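DNA polymerase (Bacillus phage phi29, PDB 2PYJ) replicates the viral genome by protein-primed, strand-displacing DNA synthesis with high processivity and fidelity, and also proofreads with a 3'-5' exonuclease. Local coordinates at a contact of chain A with DNA. Sequence-based numbering; all coordinates share one arbitrary frame.

The three sites follow one strand of the duplex, probably the template, from DG5 to DG9. Sites 1 and 3 have C-alpha centres about 9 Å apart and share Arg227 and Gly228 in the loop between helix 216-223 and strand 231-233. The C-alpha centres of sites 2 and 3 lie about 5 Å apart; both hold Lys305, Gly312 and Asn313, from the stretch between strands 283-294 and 324-329. Sites 1 and 2, with C-alpha centres about 14 Å apart, have no residue in common, so site 3 joins them. Successive phosphates pass from one protein segment to the next, a hold on the backbone that suits processive synthesis.

Site 1: a contact of chain A with DNA. Residues 226-228, 394. With nucleotides of chain B.
Tyr226 sets one face of its phenol ring against the backbone of DT6, with ring atom CE2 3.4 Å from the sugar carbon C5' of DT6. That carbon stands over the face close to the CE2 edge. The methyl group of Ala394 packs against the opposite face, its CB 3.5 Å from Tyr226 CZ, and the ring is sandwiched between Ala394 CB and DT6 C5', which limits its tilt. With CG anti to the backbone N (chi1 178°), the ring reaches along the strand and brings its hydroxyl OH to within 3.6 Å of the deoxyribose C2' of DG5. Water 1 lies at the ring edge, in its plane. It links the carbonyl O of Ala394, at 3.0 Å, to OP1 of the DT6 phosphate, at 2.7 Å, and also bonds O3' of DG5.

Arg227 runs the other way: its chain is extended from CG to NE and carries the guanidinium away from the strand, while CB stays 3.5 Å from OP1 of DA7. The direct polar bond comes from the main chain, where Gly228 N donates to DA7 OP1 at 2.8 Å, with 153° at the hydrogen. Tyr226 to Gly228 begin the YxGG/A motif, in the loop between helix 216-223 and strand 231-233; Ala394 immediately follows helix 376-393.

Site 2: a contact of chain A with DNA. Residues 303, 305, 312-313, 497. With nucleotides of chain B.
Lys305 and Gln303 of this family B polymerase meet the phosphate of DA8 together, one on each non-bridging oxygen. None of the contacts described here touches a base; they fall on phosphates and sugar. The lysine NZ makes a salt bridge and hydrogen bond to OP2 of DA8, at a short 2.5 Å. Gln303 has CG between the backbone N and the carbonyl carbon (chi1 72°) and is extended beyond, which brings its amide tip to the phosphate. NE2 donates to OP1 of DA8 at 3.2 Å, nearly straight (164° at the hydrogen) and close to the amide plane.

The amide's OE1 accepts from Lys305 NZ at 3.0 Å, with the ammonium well above the carbonyl plane. Gly312 O takes a further bond from NZ, again from above its plane, 2.8 Å away. These two carbonyls steady the ammonium and would favour its positive charge. Gln303 OE1 also reaches OP1 of DA7 through water 3.

Gln497 lays the face of its amide against C5' of DA8 (CD 3.7 Å). Its backbone N and NE2 both bond water 2, which sits 2.5 Å from OP1 of DG9. The approach of OE1 to OP1 of DA8, acceptor to acceptor, is doubtful. Asn313 presents the face of its amide to OP2 of DG9, ND2 3.5 Å away, a contact and not a hydrogen bond.

Site 3: a contact of chain A with DNA. Residues 227-229, 305, 312-313. With nucleotides of chain B.
Psi of Arg227, at 174°, points the N-H of Gly228 at OP1 of DA7, and psi of Gly228, at -137°, then turns the chain so that Gly229 passes along the minor-groove side. That second psi is unusual for a residue with a side chain and suits a glycine of the YxGG/A motif, which continues here into Gly229. The motif is important for DNA binding, for coordinating synthesis with degradation and for a stable complex with the terminal protein.

Gly229 contacts the DNA through water at both its N and its O. Its N bonds water 5 at 2.8 Å, and this water sits 2.7 Å from O2 of the DT6 base, on the minor-groove side. The contact approaches a base edge, but a water-borne bond to a pyrimidine O2 would carry little sequence preference. Gly229 O takes water 4 at 2.7 Å, which reaches OP1 of DA8 at 2.8 Å and touches O3' of DA7.

Lys305 comes from the other flank. Nearly extended at chi2 and chi3, it runs past the DA7 phosphate, CD 3.6 Å from its OP2 and CE 3.5 Å from its bridging O5'; chi4, at -49°, then turns NZ to DA8. Asn313 comes to the same OP2 of DA8 from another side, CA 3.4 Å and CB 3.5 Å from it.

Site 1: a contact of chain A with DNA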
loop_
_atom_site.group_PDB
_atom_site.type_symbol
_atom_site.label_atom_id
_atom_site.label_comp_id
_atom_site.label_asym_id
_atom_site.label_seq_id
_atom_site.Cartn_x
_atom_site.Cartn_y
_atom_site.Cartn_z
ATOM N N TYR A 226 13.175 -6.385 -10.973
ATOM C CA TYR A 226 11.874 -6.012 -10.444
ATOM C C TYR A 226 11.861 -4.510 -10.134
ATOM O O TYR A 226 12.628 -4.022 -9.290
ATOM C CB TYR A 226 11.522 -6.870 -9.205
ATOM C CG TYR A 226 10.196 -6.545 -8.537
ATOM C CD1 TYR A 226 9.045 -6.282 -9.298
ATOM C CD2 TYR A 226 10.086 -6.520 -7.133
ATOM C CE1 TYR A 226 7.833 -5.984 -8.691
ATOM C CE2 TYR A 226 8.870 -6.234 -6.513
ATOM C CZ TYR A 226 7.751 -5.952 -7.297
ATOM O OH TYR A 226 6.554 -5.670 -6.700
ATOM N N ARG A 227 10.997 -3.791 -10.847
ATOM C CA ARG A 227 10.843 -2.350 -10.690
ATOM C C ARG A 227 9.382 -2.032 -10.617
ATOM O O ARG A 227 8.528 -2.922 -10.819
ATOM C CB ARG A 227 11.481 -1.611 -11.874
ATOM C CG ARG A 227 12.962 -1.744 -11.945
ATOM C CD ARG A 227 13.502 -1.142 -13.231
ATOM N NE ARG A 227 14.952 -1.307 -13.324
ATOM C CZ ARG A 227 15.568 -2.368 -13.846
ATOM N NH1 ARG A 227 14.871 -3.383 -14.349
ATOM N NH2 ARG A 227 16.896 -2.404 -13.876
ATOM N N GLY A 228 9.074 -0.762 -10.348
ATOM C CA GLY A 228 7.691 -0.333 -10.136
ATOM C C GLY A 228 7.147 0.609 -11.195
ATOM O O GLY A 228 7.378 0.419 -12.392
ATOM N N ALA A 394 5.057 -10.927 -5.529
ATOM C CA ALA A 394 6.362 -10.293 -5.418
ATOM C C ALA A 394 6.793 -10.086 -3.957
ATOM O O ALA A 394 7.688 -9.273 -3.691
ATOM C CB ALA A 394 6.354 -8.960 -6.152
ATOM P P DG B 5 5.576 -6.943 0.641
ATOM O OP1 DG B 5 6.761 -7.838 0.607
ATOM O OP2 DG B 5 5.334 -5.967 1.715
ATOM O "O5'" DG B 5 5.542 -6.104 -0.732
ATOM C "C5'" DG B 5 5.764 -6.779 -1.975
ATOM C "C4'" DG B 5 5.627 -5.797 -3.124
ATOM O "O4'" DG B 5 4.250 -5.349 -3.219
ATOM C "C3'" DG B 5 6.406 -4.512 -2.955
ATOM O "O3'" DG B 5 7.759 -4.724 -3.300
ATOM C "C2'" DG B 5 5.676 -3.609 -3.937
ATOM C "C1'" DG B 5 4.230 -4.047 -3.777
ATOM N N9 DG B 5 3.417 -3.138 -2.960
ATOM C C8 DG B 5 3.031 -3.258 -1.630
ATOM N N7 DG B 5 2.288 -2.255 -1.217
ATOM C C5 DG B 5 2.191 -1.422 -2.342
ATOM C C6 DG B 5 1.527 -0.188 -2.531
ATOM O O6 DG B 5 0.871 0.435 -1.706
ATOM N N1 DG B 5 1.680 0.329 -3.844
ATOM C C2 DG B 5 2.397 -0.286 -4.849
ATOM N N2 DG B 5 2.438 0.317 -6.062
ATOM N N3 DG B 5 3.026 -1.442 -4.674
ATOM C C4 DG B 5 2.880 -1.949 -3.412
ATOM P P DT B 6 8.956 -3.714 -3.019
ATOM O OP1 DT B 6 10.166 -4.475 -3.278
ATOM O OP2 DT B 6 8.738 -3.030 -1.715
ATOM O "O5'" DT B 6 8.850 -2.589 -4.150
ATOM C "C5'" DT B 6 8.702 -2.944 -5.538
ATOM C "C4'" DT B 6 8.508 -1.706 -6.388
ATOM O "O4'" DT B 6 7.250 -1.093 -6.073
ATOM C "C3'" DT B 6 9.566 -0.630 -6.235
ATOM O "O3'" DT B 6 9.846 -0.114 -7.544
ATOM C "C2'" DT B 6 8.920 0.376 -5.288
ATOM C "C1'" DT B 6 7.454 0.237 -5.645
ATOM N N1 DT B 6 6.547 0.542 -4.483
ATOM C C2 DT B 6 5.659 1.588 -4.596
ATOM O O2 DT B 6 5.557 2.297 -5.590
ATOM N N3 DT B 6 4.896 1.793 -3.486
ATOM C C4 DT B 6 4.901 1.084 -2.297
ATOM O O4 DT B 6 4.156 1.385 -1.390
ATOM C C5 DT B 6 5.846 -0.009 -2.223
ATOM C C7 DT B 6 5.952 -0.848 -0.978
ATOM C C6 DT B 6 6.620 -0.226 -3.309
ATOM P P DA B 7 10.977 0.951 -7.899
ATOM O OP1 DA B 7 11.142 0.860 -9.371
ATOM O OP2 DA B 7 12.150 0.762 -7.044
ATOM O "O5'" DA B 7 10.341 2.366 -7.527
ATOM C "C5'" DA B 7 9.209 2.834 -8.267
ATOM C "C4'" DA B 7 8.652 4.109 -7.692
ATOM O "O4'" DA B 7 8.005 3.840 -6.448
ATOM C "C3'" DA B 7 9.675 5.190 -7.352
ATOM O "O3'" DA B 7 9.592 6.195 -8.316
ATOM C "C2'" DA B 7 9.274 5.709 -5.960
ATOM C "C1'" DA B 7 7.952 5.022 -5.708
ATOM N N9 DA B 7 7.655 4.623 -4.328
ATOM C C8 DA B 7 8.172 3.559 -3.635
ATOM N N7 DA B 7 7.693 3.428 -2.418
ATOM C C5 DA B 7 6.812 4.484 -2.315
ATOM C C6 DA B 7 5.985 4.933 -1.276
ATOM N N6 DA B 7 5.887 4.334 -0.098
ATOM N N1 DA B 7 5.236 6.030 -1.508
ATOM C C2 DA B 7 5.314 6.647 -2.686
ATOM N N3 DA B 7 6.054 6.328 -3.733
ATOM C C4 DA B 7 6.781 5.226 -3.485
HETATM O O HOH W 1 9.521 -7.071 -2.824
#

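Site 2: a contact of chain A with DNA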
loop_
_atom_site.group_PDB
_atom_site.type_symbol
_atom_site.label_atom_id
_atom_site.label_comp_id
_atom_site.label_asym_id
_atom_site.label_seq_id
_atom_site.Cartn_x
_atom_site.Cartn_y
_atom_site.Cartn_z
ATOM N N GLN A 303 15.576 4.690 -15.428
ATOM C CA GLN A 303 16.068 5.266 -14.192
ATOM C C GLN A 303 16.886 4.198 -13.455
ATOM O O GLN A 303 16.554 3.010 -13.502
ATOM C CB GLN A 303 14.918 5.867 -13.350
ATOM C CG GLN A 303 13.989 4.887 -12.704
ATOM C CD GLN A 303 13.031 5.528 -11.685
ATOM O OE1 GLN A 303 12.428 4.827 -10.886
ATOM N NE2 GLN A 303 12.881 6.850 -11.734
ATOM N N LYS A 305 18.635 2.921 -9.962
ATOM C CA LYS A 305 18.667 3.011 -8.500
ATOM C C LYS A 305 19.883 2.305 -7.905
ATOM O O LYS A 305 20.491 1.445 -8.540
ATOM C CB LYS A 305 17.380 2.425 -7.906
ATOM C CG LYS A 305 16.126 3.223 -8.256
ATOM C CD LYS A 305 15.008 2.970 -7.257
ATOM C CE LYS A 305 13.684 3.521 -7.744
ATOM N NZ LYS A 305 13.763 4.928 -8.217
ATOM N N GLY A 312 18.409 8.222 -8.237
ATOM C CA GLY A 312 17.544 7.058 -8.455
ATOM C C GLY A 312 16.168 7.332 -9.050
ATOM O O GLY A 312 15.575 6.450 -9.666
ATOM N N ASN A 313 15.651 8.540 -8.836
ATOM C CA ASN A 313 14.323 8.927 -9.326
ATOM C C ASN A 313 14.360 9.601 -10.706
ATOM O O ASN A 313 13.311 9.914 -11.272
ATOM C CB ASN A 313 13.648 9.881 -8.333
ATOM C CG ASN A 313 14.411 11.183 -8.164
ATOM O OD1 ASN A 313 15.533 11.184 -7.690
ATOM N ND2 ASN A 313 13.811 12.290 -8.572
ATOM N N GLN A 497 7.928 15.093 -9.390
ATOM C CA GLN A 497 7.180 13.832 -9.271
ATOM C C GLN A 497 6.289 13.822 -8.030
ATOM O O GLN A 497 6.729 14.217 -6.936
ATOM C CB GLN A 497 8.130 12.626 -9.256
ATOM C CG GLN A 497 8.912 12.437 -10.558
ATOM C CD GLN A 497 10.176 11.580 -10.393
ATOM O OE1 GLN A 497 10.339 10.536 -11.058
ATOM N NE2 GLN A 497 11.066 12.010 -9.519
ATOM P P DA B 7 10.977 0.951 -7.899
ATOM O OP1 DA B 7 11.142 0.860 -9.371
ATOM O OP2 DA B 7 12.150 0.762 -7.044
ATOM O "O5'" DA B 7 10.341 2.366 -7.527
ATOM C "C5'" DA B 7 9.209 2.834 -8.267
ATOM C "C4'" DA B 7 8.652 4.109 -7.692
ATOM O "O4'" DA B 7 8.005 3.840 -6.448
ATOM C "C3'" DA B 7 9.675 5.190 -7.352
ATOM O "O3'" DA B 7 9.592 6.195 -8.316
ATOM C "C2'" DA B 7 9.274 5.709 -5.960
ATOM C "C1'" DA B 7 7.952 5.022 -5.708
ATOM N N9 DA B 7 7.655 4.623 -4.328
ATOM C C8 DA B 7 8.172 3.559 -3.635
ATOM N N7 DA B 7 7.693 3.428 -2.418
ATOM C C5 DA B 7 6.812 4.484 -2.315
ATOM C C6 DA B 7 5.985 4.933 -1.276
ATOM N N6 DA B 7 5.887 4.334 -0.098
ATOM N N1 DA B 7 5.236 6.030 -1.508
ATOM C C2 DA B 7 5.314 6.647 -2.686
ATOM N N3 DA B 7 6.054 6.328 -3.733
ATOM C C4 DA B 7 6.781 5.226 -3.485
ATOM P P DA B 8 10.726 7.282 -8.433
ATOM O OP1 DA B 8 10.545 7.824 -9.798
ATOM O OP2 DA B 8 12.035 6.769 -7.996
ATOM O "O5'" DA B 8 10.305 8.420 -7.400
ATOM C "C5'" DA B 8 9.217 9.296 -7.674
ATOM C "C4'" DA B 8 8.937 10.118 -6.433
ATOM O "O4'" DA B 8 8.398 9.234 -5.429
ATOM C "C3'" DA B 8 10.178 10.781 -5.825
ATOM O "O3'" DA B 8 10.052 12.209 -5.906
ATOM C "C2'" DA B 8 10.203 10.255 -4.390
ATOM C "C1'" DA B 8 8.804 9.699 -4.177
ATOM N N9 DA B 8 8.853 8.660 -3.156
ATOM C C8 DA B 8 9.707 7.573 -3.107
ATOM N N7 DA B 8 9.552 6.832 -2.039
ATOM C C5 DA B 8 8.550 7.495 -1.315
ATOM C C6 DA B 8 7.928 7.245 -0.067
ATOM N N6 DA B 8 8.208 6.190 0.715
ATOM N N1 DA B 8 6.965 8.098 0.339
ATOM C C2 DA B 8 6.649 9.163 -0.424
ATOM N N3 DA B 8 7.167 9.519 -1.602
ATOM C C4 DA B 8 8.114 8.629 -1.993
ATOM P P DG B 9 11.200 13.192 -5.380
ATOM O OP1 DG B 9 10.970 14.473 -6.068
ATOM O OP2 DG B 9 12.524 12.531 -5.369
ATOM O "O5'" DG B 9 10.816 13.369 -3.823
ATOM C "C5'" DG B 9 9.526 13.852 -3.453
ATOM C "C4'" DG B 9 9.288 13.679 -1.959
ATOM O "O4'" DG B 9 9.208 12.282 -1.591
ATOM C "C3'" DG B 9 10.389 14.235 -1.034
ATOM O "O3'" DG B 9 10.095 15.581 -0.758
ATOM C "C2'" DG B 9 10.250 13.376 0.223
ATOM C "C1'" DG B 9 9.307 12.249 -0.189
ATOM N N9 DG B 9 9.834 10.969 0.241
ATOM C C8 DG B 9 10.701 10.120 -0.399
ATOM N N7 DG B 9 10.980 9.043 0.309
ATOM C C5 DG B 9 10.245 9.207 1.475
ATOM C C6 DG B 9 10.124 8.390 2.626
ATOM O O6 DG B 9 10.669 7.304 2.854
ATOM N N1 DG B 9 9.285 8.975 3.583
ATOM C C2 DG B 9 8.631 10.180 3.442
ATOM N N2 DG B 9 7.853 10.609 4.448
ATOM N N3 DG B 9 8.744 10.934 2.379
ATOM C C4 DG B 9 9.547 10.392 1.443
HETATM O O HOH W 2 10.835 14.599 -8.583
HETATM O O HOH W 3 12.765 2.273 -10.898
#

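Site 3: a contact of chain A with DNA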
loop_
_atom_site.group_PDB
_atom_site.type_symbol
_atom_site.label_atom_id
_atom_site.label_comp_id
_atom_site.label_asym_id
_atom_site.label_seq_id
_atom_site.Cartn_x
_atom_site.Cartn_y
_atom_site.Cartn_z
ATOM N N ARG A 227 10.997 -3.791 -10.847
ATOM C CA ARG A 227 10.843 -2.350 -10.690
ATOM C C ARG A 227 9.382 -2.032 -10.617
ATOM O O ARG A 227 8.528 -2.922 -10.819
ATOM C CB ARG A 227 11.481 -1.611 -11.874
ATOM C CG ARG A 227 12.962 -1.744 -11.945
ATOM C CD ARG A 227 13.502 -1.142 -13.231
ATOM N NE ARG A 227 14.952 -1.307 -13.324
ATOM C CZ ARG A 227 15.568 -2.368 -13.846
ATOM N NH1 ARG A 227 14.871 -3.383 -14.349
ATOM N NH2 ARG A 227 16.896 -2.404 -13.876
ATOM N N GLY A 228 9.074 -0.762 -10.348
ATOM C CA GLY A 228 7.691 -0.333 -10.136
ATOM C C GLY A 228 7.147 0.609 -11.195
ATOM O O GLY A 228 7.378 0.419 -12.392
ATOM N N GLY A 229 6.429 1.639 -10.752
ATOM C CA GLY A 229 5.668 2.507 -11.662
ATOM C C GLY A 229 6.489 3.552 -12.394
ATOM O O GLY A 229 7.504 4.056 -11.872
ATOM N N LYS A 305 18.635 2.921 -9.962
ATOM C CA LYS A 305 18.667 3.011 -8.500
ATOM C C LYS A 305 19.883 2.305 -7.905
ATOM O O LYS A 305 20.491 1.445 -8.540
ATOM C CB LYS A 305 17.380 2.425 -7.906
ATOM C CG LYS A 305 16.126 3.223 -8.256
ATOM C CD LYS A 305 15.008 2.970 -7.257
ATOM C CE LYS A 305 13.684 3.521 -7.744
ATOM N NZ LYS A 305 13.763 4.928 -8.217
ATOM N N GLY A 312 18.409 8.222 -8.237
ATOM C CA GLY A 312 17.544 7.058 -8.455
ATOM C C GLY A 312 16.168 7.332 -9.050
ATOM O O GLY A 312 15.575 6.450 -9.666
ATOM N N ASN A 313 15.651 8.540 -8.836
ATOM C CA ASN A 313 14.323 8.927 -9.326
ATOM C C ASN A 313 14.360 9.601 -10.706
ATOM O O ASN A 313 13.311 9.914 -11.272
ATOM C CB ASN A 313 13.648 9.881 -8.333
ATOM C CG ASN A 313 14.411 11.183 -8.164
ATOM O OD1 ASN A 313 15.533 11.184 -7.690
ATOM N ND2 ASN A 313 13.811 12.290 -8.572
ATOM P P DT B 6 8.956 -3.714 -3.019
ATOM O OP1 DT B 6 10.166 -4.475 -3.278
ATOM O OP2 DT B 6 8.738 -3.030 -1.715
ATOM O "O5'" DT B 6 8.850 -2.589 -4.150
ATOM C "C5'" DT B 6 8.702 -2.944 -5.538
ATOM C "C4'" DT B 6 8.508 -1.706 -6.388
ATOM O "O4'" DT B 6 7.250 -1.093 -6.073
ATOM C "C3'" DT B 6 9.566 -0.630 -6.235
ATOM O "O3'" DT B 6 9.846 -0.114 -7.544
ATOM C "C2'" DT B 6 8.920 0.376 -5.288
ATOM C "C1'" DT B 6 7.454 0.237 -5.645
ATOM N N1 DT B 6 6.547 0.542 -4.483
ATOM C C2 DT B 6 5.659 1.588 -4.596
ATOM O O2 DT B 6 5.557 2.297 -5.590
ATOM N N3 DT B 6 4.896 1.793 -3.486
ATOM C C4 DT B 6 4.901 1.084 -2.297
ATOM O O4 DT B 6 4.156 1.385 -1.390
ATOM C C5 DT B 6 5.846 -0.009 -2.223
ATOM C C7 DT B 6 5.952 -0.848 -0.978
ATOM C C6 DT B 6 6.620 -0.226 -3.309
ATOM P P DA B 7 10.977 0.951 -7.899
ATOM O OP1 DA B 7 11.142 0.860 -9.371
ATOM O OP2 DA B 7 12.150 0.762 -7.044
ATOM O "O5'" DA B 7 10.341 2.366 -7.527
ATOM C "C5'" DA B 7 9.209 2.834 -8.267
ATOM C "C4'" DA B 7 8.652 4.109 -7.692
ATOM O "O4'" DA B 7 8.005 3.840 -6.448
ATOM C "C3'" DA B 7 9.675 5.190 -7.352
ATOM O "O3'" DA B 7 9.592 6.195 -8.316
ATOM C "C2'" DA B 7 9.274 5.709 -5.960
ATOM C "C1'" DA B 7 7.952 5.022 -5.708
ATOM N N9 DA B 7 7.655 4.623 -4.328
ATOM C C8 DA B 7 8.172 3.559 -3.635
ATOM N N7 DA B 7 7.693 3.428 -2.418
ATOM C C5 DA B 7 6.812 4.484 -2.315
ATOM C C6 DA B 7 5.985 4.933 -1.276
ATOM N N6 DA B 7 5.887 4.334 -0.098
ATOM N N1 DA B 7 5.236 6.030 -1.508
ATOM C C2 DA B 7 5.314 6.647 -2.686
ATOM N N3 DA B 7 6.054 6.328 -3.733
ATOM C C4 DA B 7 6.781 5.226 -3.485
ATOM P P DA B 8 10.726 7.282 -8.433
ATOM O OP1 DA B 8 10.545 7.824 -9.798
ATOM O OP2 DA B 8 12.035 6.769 -7.996
ATOM O "O5'" DA B 8 10.305 8.420 -7.400
ATOM C "C5'" DA B 8 9.217 9.296 -7.674
ATOM C "C4'" DA B 8 8.937 10.118 -6.433
ATOM O "O4'" DA B 8 8.398 9.234 -5.429
ATOM C "C3'" DA B 8 10.178 10.781 -5.825
ATOM O "O3'" DA B 8 10.052 12.209 -5.906
ATOM C "C2'" DA B 8 10.203 10.255 -4.390
ATOM C "C1'" DA B 8 8.804 9.699 -4.177
ATOM N N9 DA B 8 8.853 8.660 -3.156
ATOM C C8 DA B 8 9.707 7.573 -3.107
ATOM N N7 DA B 8 9.552 6.832 -2.039
ATOM C C5 DA B 8 8.550 7.495 -1.315
ATOM C C6 DA B 8 7.928 7.245 -0.067
ATOM N N6 DA B 8 8.208 6.190 0.715
ATOM N N1 DA B 8 6.965 8.098 0.339
ATOM C C2 DA B 8 6.649 9.163 -0.424
ATOM N N3 DA B 8 7.167 9.519 -1.602
ATOM C C4 DA B 8 8.114 8.629 -1.993
HETATM O O HOH W 4 9.205 6.169 -11.578
HETATM O O HOH W 5 5.492 2.485 -8.263
#